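Local coordinates for Lmo0547 protein (Listeria monocytogenes, PDB 4R9N) that probably binds a sugar or sugar phosphate as the effector domain of a SorC-family transcriptional regulator, at residues 9-14 and 241-246; 32-37 and 60-65; 43-48 and 217-222; 118-123 and 127-132; 193-198 and 206-211. All blocks are in the same frame, centred on the assembly; numbering follows the deposited sequence.

Interaction 1: residues 9-14 and 241-246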
# COMPACT_ATOMS: atom_id res chain seq x y z
N GLN A 9 -5.23 21.18 -2.12
CA GLN A 9 -4.19 22.13 -2.56
C GLN A 9 -3.05 22.24 -1.62
O GLN A 9 -1.90 22.22 -1.99
CB GLN A 9 -4.78 23.55 -2.66
CG GLN A 9 -5.68 23.74 -3.85
CD GLN A 9 -5.90 25.22 -4.20
OE1 GLN A 9 -6.48 25.98 -3.42
NE2 GLN A 9 -5.42 25.62 -5.37
N LYS A 10 -3.38 22.41 -0.35
CA LYS A 10 -2.36 22.59 0.66
C LYS A 10 -1.47 21.37 0.76
O LYS A 10 -0.29 21.49 0.87
CB LYS A 10 -2.99 22.91 2.00
CG LYS A 10 -3.34 24.39 2.12
CD LYS A 10 -4.27 24.65 3.27
CE LYS A 10 -4.87 26.04 3.16
NZ LYS A 10 -5.37 26.45 4.49
N LEU A 11 -2.07 20.19 0.73
CA LEU A 11 -1.32 18.94 0.78
C LEU A 11 -0.44 18.73 -0.46
O LEU A 11 0.69 18.26 -0.35
CB LEU A 11 -2.28 17.76 0.91
CG LEU A 11 -2.97 17.62 2.25
CD1 LEU A 11 -4.21 16.78 2.13
CD2 LEU A 11 -2.01 17.01 3.27
N GLU A 12 -0.95 19.09 -1.62
CA GLU A 12 -0.19 18.94 -2.84
C GLU A 12 1.06 19.82 -2.82
O GLU A 12 2.16 19.36 -3.19
CB GLU A 12 -1.04 19.22 -4.08
CG GLU A 12 -2.14 18.18 -4.26
CD GLU A 12 -3.36 18.61 -5.06
OE1 GLU A 12 -3.39 19.78 -5.49
OE2 GLU A 12 -4.31 17.76 -5.22
N GLU A 13 0.90 21.04 -2.34
CA GLU A 13 2.00 22.00 -2.24
C GLU A 13 3.00 21.54 -1.19
O GLU A 13 4.20 21.57 -1.40
CB GLU A 13 1.43 23.40 -1.90
CG GLU A 13 0.49 23.97 -2.95
CD GLU A 13 -0.44 25.13 -2.51
OE1 GLU A 13 -0.41 25.61 -1.35
OE2 GLU A 13 -1.24 25.57 -3.36
N LYS A 14 2.51 21.15 -0.02
CA LYS A 14 3.39 20.72 1.03
C LYS A 14 4.28 19.55 0.60
O LYS A 14 5.51 19.60 0.73
CB LYS A 14 2.61 20.40 2.33
CG LYS A 14 3.46 19.96 3.52
CD LYS A 14 2.66 19.98 4.82
CE LYS A 14 3.41 19.39 5.98
NZ LYS A 14 4.15 20.40 6.72
N ASP A 241 2.59 9.40 -4.82
CA ASP A 241 2.15 10.42 -5.79
C ASP A 241 0.74 10.95 -5.53
O ASP A 241 0.46 12.13 -5.80
CB ASP A 241 2.27 9.87 -7.20
CG ASP A 241 3.70 9.43 -7.53
OD1 ASP A 241 4.61 10.33 -7.46
OD2 ASP A 241 3.94 8.21 -7.82
N VAL A 242 -0.13 10.09 -5.01
CA VAL A 242 -1.51 10.43 -4.83
C VAL A 242 -1.88 9.85 -3.45
O VAL A 242 -1.58 8.64 -3.12
CB VAL A 242 -2.40 9.74 -5.92
CG1 VAL A 242 -3.88 9.93 -5.62
CG2 VAL A 242 -2.03 10.21 -7.35
N ILE A 243 -2.48 10.66 -2.64
CA ILE A 243 -3.01 10.19 -1.36
C ILE A 243 -4.48 10.34 -1.28
O ILE A 243 -5.07 11.34 -1.83
CB ILE A 243 -2.41 10.90 -0.14
CG1 ILE A 243 -2.55 12.42 -0.18
CG2 ILE A 243 -0.96 10.52 0.05
CD1 ILE A 243 -2.21 13.01 1.17
N VAL A 244 -5.12 9.37 -0.65
CA VAL A 244 -6.53 9.41 -0.34
C VAL A 244 -6.59 9.30 1.17
O VAL A 244 -6.17 8.28 1.75
CB VAL A 244 -7.34 8.25 -0.98
CG1 VAL A 244 -8.80 8.48 -0.76
CG2 VAL A 244 -7.07 8.21 -2.49
N ILE A 245 -7.03 10.39 1.80
CA ILE A 245 -7.12 10.49 3.24
C ILE A 245 -8.31 11.32 3.68
O ILE A 245 -8.94 12.00 2.87
CB ILE A 245 -5.86 11.07 3.91
CG1 ILE A 245 -5.60 12.49 3.45
CG2 ILE A 245 -4.64 10.15 3.70
CD1 ILE A 245 -4.47 13.14 4.26
N THR A 246 -8.59 11.25 4.97
CA THR A 246 -9.69 11.95 5.56
C THR A 246 -9.28 13.39 5.82
O THR A 246 -8.10 13.72 5.88
CB THR A 246 -10.14 11.36 6.92
OG1 THR A 246 -9.08 11.39 7.85
CG2 THR A 246 -10.69 9.96 6.79
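In the Rossmann-like sheet of this domain, one face of the edge region is covered by helix 3-15, and Leu11 reaches from that helix to strand 242-246. Its CD1 methyl lies 4.2 Å from Ile245 CD1 and, in one of the two conformers of Ile243, 4.4 Å from Ile243 CD1, so a single branch of the leucine meets the ends of both isoleucines. Ile243 and Ile245 are two apart along the strand and therefore point to the same face, while Val242 and Val244 between and before them turn to the opposite face, where they pack on helix 30-49. Ile245 carries its CD1 out on an extended arm, chi2 172°, which lets a beta-branched residue suited to a strand also span the gap to the helix. That gap is wide: Leu11 CA and Ile243 CA are 9.2 Å apart. Strand 19-23 lies beside strand 242-246, and its Ala20 and Val22 add to the bed under Leu11. Ala250 and Ile253 of the C-terminal helix 247-253 close in on Leu11 and Ile245, so the two ends of the chain meet here. Glu12 and Lys14 are tied in as well, OE2 to Ala20 N and NZ to Leu254 O. The three touching side chains are buried and purely apolar, and they meet through methyl groups at ordinary van der Waals separations. The contact therefore depends on exclusion of water and on shape, with little directional preference of its own.

Interaction 2: residues 32-37 and 60-65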
# COMPACT_ATOMS: atom_id res chain seq x y z
N GLU A 32 -15.39 4.14 11.52
CA GLU A 32 -16.45 4.55 10.54
C GLU A 32 -15.84 5.40 9.35
O GLU A 32 -16.24 5.27 8.18
CB GLU A 32 -17.54 5.34 11.24
CG GLU A 32 -18.17 4.57 12.41
CD GLU A 32 -18.92 5.45 13.39
OE1 GLU A 32 -18.58 6.64 13.55
OE2 GLU A 32 -19.88 4.92 13.99
N ALA A 33 -14.88 6.24 9.69
CA ALA A 33 -14.15 7.03 8.70
C ALA A 33 -13.39 6.10 7.72
O ALA A 33 -13.38 6.35 6.51
CB ALA A 33 -13.20 7.95 9.42
N LEU A 34 -12.75 5.05 8.25
CA LEU A 34 -12.04 4.09 7.38
C LEU A 34 -12.94 3.45 6.35
O LEU A 34 -12.51 3.36 5.18
CB LEU A 34 -11.35 3.00 8.22
CG LEU A 34 -10.64 1.88 7.48
CD1 LEU A 34 -9.55 2.44 6.63
CD2 LEU A 34 -10.03 0.90 8.49
N ASN A 35 -14.15 3.02 6.71
CA ASN A 35 -15.08 2.47 5.73
C ASN A 35 -15.54 3.49 4.65
O ASN A 35 -15.66 3.16 3.48
CB ASN A 35 -16.32 1.85 6.39
CG ASN A 35 -15.96 0.63 7.23
OD1 ASN A 35 -15.17 -0.20 6.79
ND2 ASN A 35 -16.45 0.56 8.45
N PHE A 36 -15.78 4.72 5.09
CA PHE A 36 -16.17 5.77 4.21
C PHE A 36 -15.00 6.12 3.27
O PHE A 36 -15.21 6.29 2.05
CB PHE A 36 -16.56 6.99 5.08
CG PHE A 36 -17.00 8.16 4.30
CD1 PHE A 36 -18.03 8.07 3.41
CD2 PHE A 36 -16.34 9.36 4.41
CE1 PHE A 36 -18.43 9.17 2.67
CE2 PHE A 36 -16.77 10.47 3.68
CZ PHE A 36 -17.79 10.36 2.81
N LEU A 37 -13.78 6.20 3.82
CA LEU A 37 -12.55 6.42 2.99
C LEU A 37 -12.42 5.34 1.93
O LEU A 37 -12.17 5.66 0.77
CB LEU A 37 -11.34 6.47 3.87
CG LEU A 37 -9.99 6.66 3.23
CD1 LEU A 37 -9.88 7.98 2.51
CD2 LEU A 37 -8.95 6.63 4.36
N GLY A 60 -3.47 -5.83 2.91
CA GLY A 60 -3.84 -5.23 4.20
C GLY A 60 -5.28 -4.88 4.36
O GLY A 60 -6.05 -4.94 3.44
N LYS A 61 -5.65 -4.48 5.58
CA LYS A 61 -7.02 -4.21 5.87
C LYS A 61 -7.60 -3.07 5.06
O LYS A 61 -8.75 -3.16 4.65
CB LYS A 61 -7.26 -3.93 7.37
CG LYS A 61 -7.04 -5.14 8.25
CD LYS A 61 -7.13 -4.82 9.75
CE LYS A 61 -7.13 -6.11 10.52
NZ LYS A 61 -7.24 -5.90 11.98
N THR A 62 -6.86 -1.98 4.88
CA THR A 62 -7.38 -0.85 4.17
C THR A 62 -7.62 -1.16 2.66
O THR A 62 -8.68 -0.85 2.06
CB THR A 62 -6.42 0.36 4.33
OG1 THR A 62 -6.27 0.70 5.73
CG2 THR A 62 -6.98 1.49 3.67
N ILE A 63 -6.66 -1.79 2.05
CA ILE A 63 -6.84 -2.24 0.65
C ILE A 63 -7.96 -3.31 0.52
O ILE A 63 -8.67 -3.31 -0.48
CB ILE A 63 -5.50 -2.73 0.12
CG1 ILE A 63 -4.58 -1.49 -0.00
CG2 ILE A 63 -5.65 -3.33 -1.28
CD1 ILE A 63 -3.19 -1.90 -0.17
N ARG A 64 -8.09 -4.21 1.50
CA ARG A 64 -9.21 -5.17 1.49
C ARG A 64 -10.58 -4.43 1.45
O ARG A 64 -11.46 -4.74 0.65
CB ARG A 64 -9.08 -6.12 2.65
CG ARG A 64 -10.26 -7.05 2.78
CD ARG A 64 -10.08 -8.17 1.76
NE ARG A 64 -10.89 -7.95 0.62
CZ ARG A 64 -10.96 -8.75 -0.43
NH1 ARG A 64 -11.85 -8.42 -1.35
NH2 ARG A 64 -10.16 -9.81 -0.56
N LYS A 65 -10.74 -3.41 2.30
CA LYS A 65 -11.93 -2.60 2.28
C LYS A 65 -12.16 -1.90 0.92
O LYS A 65 -13.26 -1.88 0.37
CB LYS A 65 -11.90 -1.61 3.45
CG LYS A 65 -12.17 -2.27 4.80
CD LYS A 65 -11.92 -1.35 5.98
CE LYS A 65 -12.19 -2.06 7.33
NZ LYS A 65 -13.63 -2.48 7.42
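Leu34 of helix 30-49 leans on Thr62 and Lys65 near the start of helix 61-69, a helix-helix contact on one face of the Rossmann-like sheet. The segment axes come within 9.8 Å at an angle of 51°. The close-packed part is built round Leu34. Its CD1 meets both branches of Thr62, 3.8 Å from OG1 and 4.0 Å from CG2, and its CD2 turns to the chain of Lys65, 3.8 Å from CE. With CG anti to the backbone N (chi1 176°), the branched end of Leu34 reaches across to the second helix, and the lysine chain passes it at about a right angle. A leucine fits because its two methyls can serve two neighbours at once, while the long lysine offers methylenes for packing before its charge begins. Towards the rim the character changes. The whole contact lies at the surface, and at its margin Asn35 and Lys65 share one hydrogen bond, with Asn35 OD1 also lying against the lysine methylenes, 3.5 Å from Lys65 CD. Lys65 is extended until a bend at chi4 (-63°) swings its ammonium towards Asn35, where NZ lies 2.8 Å from OD1, in the carbonyl plane and on a lone pair.

Interaction 3: residues 43-48 and 217-222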
# COMPACT_ATOMS: atom_id res chain seq x y z
N TYR A 43 -14.59 4.77 -5.48
CA TYR A 43 -15.33 5.57 -6.45
C TYR A 43 -14.38 6.42 -7.26
O TYR A 43 -14.40 6.37 -8.50
CB TYR A 43 -16.37 6.42 -5.78
CG TYR A 43 -17.02 7.43 -6.70
CD1 TYR A 43 -17.78 7.04 -7.80
CD2 TYR A 43 -16.82 8.75 -6.48
CE1 TYR A 43 -18.35 7.96 -8.66
CE2 TYR A 43 -17.38 9.68 -7.32
CZ TYR A 43 -18.15 9.29 -8.41
OH TYR A 43 -18.69 10.29 -9.24
N THR A 44 -13.52 7.17 -6.59
CA THR A 44 -12.65 8.06 -7.28
C THR A 44 -11.54 7.38 -8.04
O THR A 44 -11.24 7.74 -9.21
CB THR A 44 -12.04 9.08 -6.35
OG1 THR A 44 -13.11 9.87 -5.82
CG2 THR A 44 -11.09 9.99 -7.11
N LEU A 45 -10.93 6.35 -7.43
CA LEU A 45 -9.85 5.66 -8.08
C LEU A 45 -10.27 4.77 -9.24
O LEU A 45 -9.47 4.59 -10.16
CB LEU A 45 -8.98 4.90 -7.10
CG LEU A 45 -8.29 5.73 -5.99
CD1 LEU A 45 -7.55 4.78 -5.06
CD2 LEU A 45 -7.30 6.79 -6.49
N SER A 46 -11.53 4.31 -9.26
CA SER A 46 -12.03 3.51 -10.40
C SER A 46 -11.87 4.32 -11.68
O SER A 46 -11.51 3.79 -12.74
CB SER A 46 -13.51 3.10 -10.22
OG SER A 46 -14.29 4.26 -10.12
N LYS A 47 -12.01 5.63 -11.57
CA LYS A 47 -11.87 6.51 -12.75
C LYS A 47 -10.43 6.62 -13.33
O LYS A 47 -10.23 6.67 -14.51
CB LYS A 47 -12.35 7.92 -12.41
CG LYS A 47 -13.84 8.14 -12.64
CD LYS A 47 -14.67 7.90 -11.44
CE LYS A 47 -15.88 8.86 -11.39
NZ LYS A 47 -16.96 8.37 -12.29
N ARG A 48 -9.44 6.61 -12.45
CA ARG A 48 -8.07 6.59 -12.81
C ARG A 48 -7.68 5.22 -13.36
O ARG A 48 -6.94 5.09 -14.40
CB ARG A 48 -7.27 6.88 -11.55
CG ARG A 48 -5.90 7.36 -11.73
CD ARG A 48 -5.30 7.70 -10.37
NE ARG A 48 -5.24 9.13 -10.13
CZ ARG A 48 -4.27 9.91 -10.57
NH1 ARG A 48 -3.29 9.40 -11.34
NH2 ARG A 48 -4.28 11.20 -10.25
N THR A 217 2.78 6.19 -10.94
CA THR A 217 1.78 6.70 -10.01
C THR A 217 1.56 5.72 -8.90
O THR A 217 0.97 4.63 -9.09
CB THR A 217 0.42 6.98 -10.67
OG1 THR A 217 0.59 7.85 -11.82
CG2 THR A 217 -0.59 7.57 -9.66
N VAL A 218 1.96 6.08 -7.71
CA VAL A 218 1.74 5.24 -6.53
C VAL A 218 0.69 5.98 -5.68
O VAL A 218 0.87 7.16 -5.30
CB VAL A 218 3.02 5.05 -5.70
CG1 VAL A 218 2.69 4.39 -4.36
CG2 VAL A 218 4.04 4.28 -6.49
N VAL A 219 -0.42 5.28 -5.43
CA VAL A 219 -1.49 5.80 -4.64
C VAL A 219 -1.47 5.17 -3.26
O VAL A 219 -1.39 3.94 -3.17
CB VAL A 219 -2.83 5.42 -5.27
CG1 VAL A 219 -3.94 6.01 -4.42
CG2 VAL A 219 -2.87 5.93 -6.68
N ALA A 220 -1.49 5.98 -2.22
CA ALA A 220 -1.58 5.47 -0.87
C ALA A 220 -2.88 5.85 -0.21
O ALA A 220 -3.43 7.03 -0.34
CB ALA A 220 -0.40 5.96 -0.06
N LEU A 221 -3.42 4.86 0.48
CA LEU A 221 -4.64 4.99 1.28
C LEU A 221 -4.24 4.87 2.74
O LEU A 221 -3.65 3.86 3.09
CB LEU A 221 -5.53 3.78 0.97
CG LEU A 221 -6.46 3.74 -0.23
CD1 LEU A 221 -5.90 4.39 -1.47
CD2 LEU A 221 -6.91 2.31 -0.53
N ALA A 222 -4.56 5.84 3.60
CA ALA A 222 -4.19 5.69 5.02
C ALA A 222 -5.24 6.29 5.92
O ALA A 222 -5.84 7.31 5.60
CB ALA A 222 -2.86 6.34 5.31
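Leu45 holds CG anti to its carbonyl carbon (chi1 -60°) and continues extended, whereas Arg48, one turn on, starts with CG anti to the backbone N (chi1 -160°) and bends at chi3. These torsions carry both side chains from helix 30-49 down to strand 217-221. Leu45 and Val219 approach tip to tip: Leu45 CD1 is 3.9 Å from Val219 CG1, and its other methyl, CD2, is 4.0 Å from the same atom. Val219 thus sets one methyl against the fork of the leucine. Leu45 CD1 also lies 4.0 Å from Leu221 CD1, the two leucines sliding past each other in opposite directions. The beta-branched valine suits the strand, and the leucines, which reach farther, fill the space between it and the helix. Thr217 continues the row of alternate strand residues on this face, its CG2 methyl 3.7 Å from Arg48 NH1 and placed obliquely to the guanidinium. That contact is secondary for the arginine, whose charge is met by salt bridges to Glu18 and Glu19. Held by both acids, which probably stabilise its charge, the guanidinium lies beside Thr217. Phe66 of helix 61-69 touches both Leu45 and Leu221. Strand and helix run nearly antiparallel, 170° between segment directions, with axes 12.0 Å apart. This is the helix-on-sheet packing of a Rossmann-like alpha/beta domain, where helices lie roughly antiparallel to the parallel strands they cover.

Interaction 4: residues 118-123 and 127-132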
# COMPACT_ATOMS: atom_id res chain seq x y z
N ALA A 118 5.02 -14.14 1.66
CA ALA A 118 5.58 -12.80 1.76
C ALA A 118 6.95 -12.73 2.42
O ALA A 118 7.80 -11.90 2.05
CB ALA A 118 4.63 -11.91 2.56
N LEU A 119 7.12 -13.52 3.50
CA LEU A 119 8.29 -13.39 4.38
C LEU A 119 8.83 -14.78 4.51
O LEU A 119 8.10 -15.65 4.99
CB LEU A 119 7.93 -12.81 5.77
CG LEU A 119 9.07 -12.74 6.82
CD1 LEU A 119 10.22 -11.94 6.30
CD2 LEU A 119 8.60 -12.15 8.14
N VAL A 120 10.06 -14.99 4.05
CA VAL A 120 10.76 -16.25 4.18
C VAL A 120 12.05 -15.98 4.95
O VAL A 120 13.01 -15.44 4.42
CB VAL A 120 11.01 -16.79 2.78
CG1 VAL A 120 11.70 -18.12 2.79
CG2 VAL A 120 9.66 -16.91 2.05
N GLU A 121 12.06 -16.34 6.23
CA GLU A 121 13.22 -16.20 7.12
C GLU A 121 14.39 -17.09 6.72
O GLU A 121 15.54 -16.82 7.01
CB GLU A 121 12.82 -16.56 8.56
CG GLU A 121 11.76 -15.66 9.16
CD GLU A 121 11.32 -16.12 10.54
OE1 GLU A 121 10.77 -15.27 11.27
OE2 GLU A 121 11.51 -17.31 10.90
N ASP A 122 14.10 -18.20 6.06
CA ASP A 122 15.16 -19.10 5.62
C ASP A 122 15.81 -18.48 4.39
O ASP A 122 15.24 -18.51 3.31
CB ASP A 122 14.56 -20.45 5.30
CG ASP A 122 15.59 -21.54 5.02
OD1 ASP A 122 16.61 -21.32 4.36
OD2 ASP A 122 15.30 -22.69 5.39
N THR A 123 17.03 -17.97 4.56
CA THR A 123 17.65 -17.19 3.50
C THR A 123 17.86 -17.97 2.18
O THR A 123 17.67 -17.43 1.07
CB THR A 123 19.01 -16.70 4.02
OG1 THR A 123 18.81 -15.97 5.27
CG2 THR A 123 19.65 -15.81 2.98
N THR A 127 16.04 -17.31 -1.37
CA THR A 127 16.83 -17.18 -2.58
C THR A 127 16.38 -18.08 -3.72
O THR A 127 16.30 -17.59 -4.85
CB THR A 127 18.32 -17.44 -2.30
OG1 THR A 127 18.74 -16.63 -1.19
CG2 THR A 127 19.14 -17.11 -3.54
N ASP A 128 16.12 -19.36 -3.46
CA ASP A 128 15.55 -20.28 -4.46
C ASP A 128 14.21 -19.82 -5.06
O ASP A 128 13.97 -19.93 -6.26
CB ASP A 128 15.27 -21.65 -3.83
CG ASP A 128 16.51 -22.43 -3.55
OD1 ASP A 128 17.61 -21.93 -3.91
OD2 ASP A 128 16.40 -23.56 -2.98
N LEU A 129 13.30 -19.36 -4.19
CA LEU A 129 12.00 -18.90 -4.62
C LEU A 129 12.14 -17.64 -5.46
O LEU A 129 11.55 -17.54 -6.54
CB LEU A 129 11.10 -18.57 -3.42
CG LEU A 129 10.58 -19.78 -2.65
CD1 LEU A 129 10.08 -19.38 -1.27
CD2 LEU A 129 9.43 -20.39 -3.42
N SER A 130 12.88 -16.66 -4.95
CA SER A 130 13.08 -15.43 -5.70
C SER A 130 13.55 -15.71 -7.13
O SER A 130 13.17 -14.97 -8.05
CB SER A 130 14.05 -14.50 -4.97
OG SER A 130 13.40 -13.91 -3.85
N LYS A 131 14.35 -16.77 -7.32
CA LYS A 131 14.83 -17.15 -8.66
C LYS A 131 13.97 -18.18 -9.46
O LYS A 131 14.27 -18.46 -10.61
CB LYS A 131 16.30 -17.64 -8.58
CG LYS A 131 16.45 -19.14 -8.37
CD LYS A 131 17.91 -19.55 -8.20
CE LYS A 131 18.09 -21.07 -8.29
NZ LYS A 131 19.50 -21.48 -8.58
N ASN A 132 12.94 -18.78 -8.89
CA ASN A 132 12.03 -19.56 -9.75
C ASN A 132 11.45 -18.65 -10.83
O ASN A 132 11.13 -17.47 -10.55
CB ASN A 132 10.86 -20.16 -8.94
CG ASN A 132 9.65 -20.52 -9.81
OD1 ASN A 132 8.73 -19.74 -9.95
ND2 ASN A 132 9.68 -21.68 -10.42
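The carbonyl oxygen of Thr123 is gripped twice by Thr127, one turn further along helix 123-131. Thr127 N donates to Thr123 O at 2.9 Å, the ordinary bond of a helix, and Thr127 OG1 donates to that oxygen at 2.6 Å. The two donors approach from opposite faces of the carbonyl plane, each tilted 30° from it. Chi1 of -51° sets the hydroxyl beside the backbone N and so folds it back over the preceding turn. Threonine suits this exposed position because its hydroxyl can find an acceptor within its own helix, a common intrahelical side-chain bond. A looser apolar contact also joins the loop to the helix: Val120 CG2 lies 4.2 Å from Leu129 CD1, the two side chains approaching obliquely. Val120 is buried, also touching Met125 and Lys126, and its backbone is bonded to His203. Farther out, the Thr123 hydroxyl is bonded to His203 NE2, so the first turn is tied to the loop around that histidine. Asp122, just ahead of the helix, turns OD1 to the backbone N atoms of Glu124 and Met125 in weak bonds. This N-capping aspartate marks the start of an alpha-helix entered from a loop, with an apolar loop residue packed against the helix.

Interaction 5: residues 193-198 and 206-211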
# COMPACT_ATOMS: atom_id res chain seq x y z
N GLY A 193 12.62 7.71 4.82
CA GLY A 193 11.90 6.90 3.84
C GLY A 193 12.71 5.82 3.19
O GLY A 193 12.27 5.27 2.20
N LYS A 194 13.89 5.49 3.71
CA LYS A 194 14.69 4.43 3.11
C LYS A 194 14.53 3.16 3.91
O LYS A 194 14.30 3.23 5.11
CB LYS A 194 16.14 4.81 2.99
CG LYS A 194 16.32 6.09 2.16
CD LYS A 194 17.78 6.38 1.84
CE LYS A 194 17.90 7.31 0.64
NZ LYS A 194 17.12 8.58 0.81
N GLU A 195 14.65 2.01 3.25
CA GLU A 195 14.49 0.73 3.95
C GLU A 195 15.56 0.64 5.01
O GLU A 195 16.74 0.89 4.71
CB GLU A 195 14.63 -0.47 3.01
CG GLU A 195 13.47 -0.55 2.07
CD GLU A 195 13.30 -1.87 1.35
OE1 GLU A 195 13.63 -2.94 1.91
OE2 GLU A 195 12.78 -1.81 0.20
N ALA A 196 15.16 0.27 6.23
CA ALA A 196 16.13 -0.01 7.27
C ALA A 196 17.00 -1.23 6.91
O ALA A 196 16.58 -2.18 6.20
CB ALA A 196 15.46 -0.22 8.62
N LYS A 197 18.23 -1.20 7.43
CA LYS A 197 19.11 -2.35 7.35
C LYS A 197 18.74 -3.36 8.42
O LYS A 197 19.20 -3.26 9.53
CB LYS A 197 20.56 -1.92 7.54
CG LYS A 197 21.07 -1.03 6.40
CD LYS A 197 22.59 -1.03 6.45
CE LYS A 197 23.25 0.13 5.70
NZ LYS A 197 23.81 -0.36 4.41
N THR A 198 17.90 -4.30 8.06
CA THR A 198 17.33 -5.23 9.00
C THR A 198 16.95 -6.45 8.22
O THR A 198 16.57 -6.37 7.03
CB THR A 198 16.14 -4.61 9.83
OG1 THR A 198 15.74 -5.53 10.85
CG2 THR A 198 14.92 -4.33 8.98
N GLY A 206 8.55 -9.44 -2.62
CA GLY A 206 7.66 -8.44 -3.15
C GLY A 206 8.51 -7.24 -3.55
O GLY A 206 9.73 -7.21 -3.35
N LEU A 207 7.83 -6.23 -4.08
CA LEU A 207 8.45 -5.01 -4.55
C LEU A 207 9.10 -4.24 -3.44
O LEU A 207 8.49 -4.07 -2.37
CB LEU A 207 7.32 -4.16 -5.13
CG LEU A 207 7.54 -3.06 -6.13
CD1 LEU A 207 7.46 -3.66 -7.51
CD2 LEU A 207 6.45 -2.01 -6.01
N SER A 208 10.32 -3.75 -3.65
CA SER A 208 11.07 -2.93 -2.72
C SER A 208 10.66 -1.46 -2.78
O SER A 208 9.96 -1.02 -3.72
CB SER A 208 12.56 -3.05 -3.03
OG SER A 208 12.79 -2.31 -4.23
N LEU A 209 11.05 -0.67 -1.78
CA LEU A 209 10.70 0.77 -1.80
C LEU A 209 11.32 1.50 -2.97
O LEU A 209 10.68 2.39 -3.58
CB LEU A 209 11.06 1.49 -0.50
CG LEU A 209 10.32 0.90 0.69
CD1 LEU A 209 10.69 1.61 1.96
CD2 LEU A 209 8.82 0.92 0.51
N GLU A 210 12.54 1.15 -3.34
CA GLU A 210 13.13 1.81 -4.50
C GLU A 210 12.44 1.46 -5.80
O GLU A 210 12.28 2.31 -6.68
CB GLU A 210 14.62 1.57 -4.58
CG GLU A 210 15.36 2.35 -3.50
CD GLU A 210 15.75 3.80 -3.88
OE1 GLU A 210 14.91 4.66 -4.28
OE2 GLU A 210 16.94 4.10 -3.71
N GLU A 211 11.97 0.22 -5.91
CA GLU A 211 11.14 -0.18 -7.03
C GLU A 211 9.83 0.57 -7.04
O GLU A 211 9.37 0.95 -8.08
CB GLU A 211 10.90 -1.64 -7.01
CG GLU A 211 12.16 -2.40 -7.44
CD GLU A 211 12.23 -3.84 -7.02
OE1 GLU A 211 11.29 -4.39 -6.39
OE2 GLU A 211 13.33 -4.42 -7.29
O HOH W 1 14.32 -0.12 -1.42
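Glu195 OE2 accepts two bonds at the start of helix 209-213. Leu209 N donates to Glu195 OE2 at 2.9 Å with a nearly straight N-H...O angle of 170°, meeting it nearly along the C-O direction, and a water 2.8 Å from Glu195 OE2 donates to it as well. The water in turn accepts from Glu210 N at 2.9 Å, so the carboxylate serves two successive amides, one directly and one through solvent. Glutamate fits because its chain, extended beyond CG, spans the gap from the loop, while its methylene leans on the leucine: Glu195 CG is 3.5 Å from Leu209 CD1. The Leu209 side chain also packs on Phe189 and Ile184 while its amide bonds the acid. Ser208 occupies the N-cap and forms a capping box with Glu211. Glu211 N donates to Ser208 OG at 3.1 Å, and Ser208 N returns a bond to Glu211 OE1 at 3.0 Å, meeting it from above the carboxylate plane. The other oxygen of Glu195, OE1, makes a salt bridge with Arg187, whose NH2 also reaches Gly206 O. Arginine and helix N-terminus would both be expected to favour ionised Glu195; its bonds tie loop to helix start, and a negative charge would probably strengthen them.

How the interactions relate
From the N terminus, helix 3-15 opens interaction 1, which closes only at strand 242-246 near the C terminus, so the other four contacts nest within its loop. Helix 30-49 then serves two of them: interaction 2 closes early on helix 61-69, while interaction 3 waits for strand 217-221, and because their segments alternate the two cross. Interaction 4 closes locally at helix 123-131, and interaction 5 joins 193-198 to 206-211; both lie inside the loop of interaction 3, in series. Interactions 1 and 3 meet through neighbouring strands of the parallel sheet, and Leu37 links interaction 2 to both. Interactions 4 and 5 gather on the other side of the chain's centre from interaction 3, with their own centres about 16 Å apart.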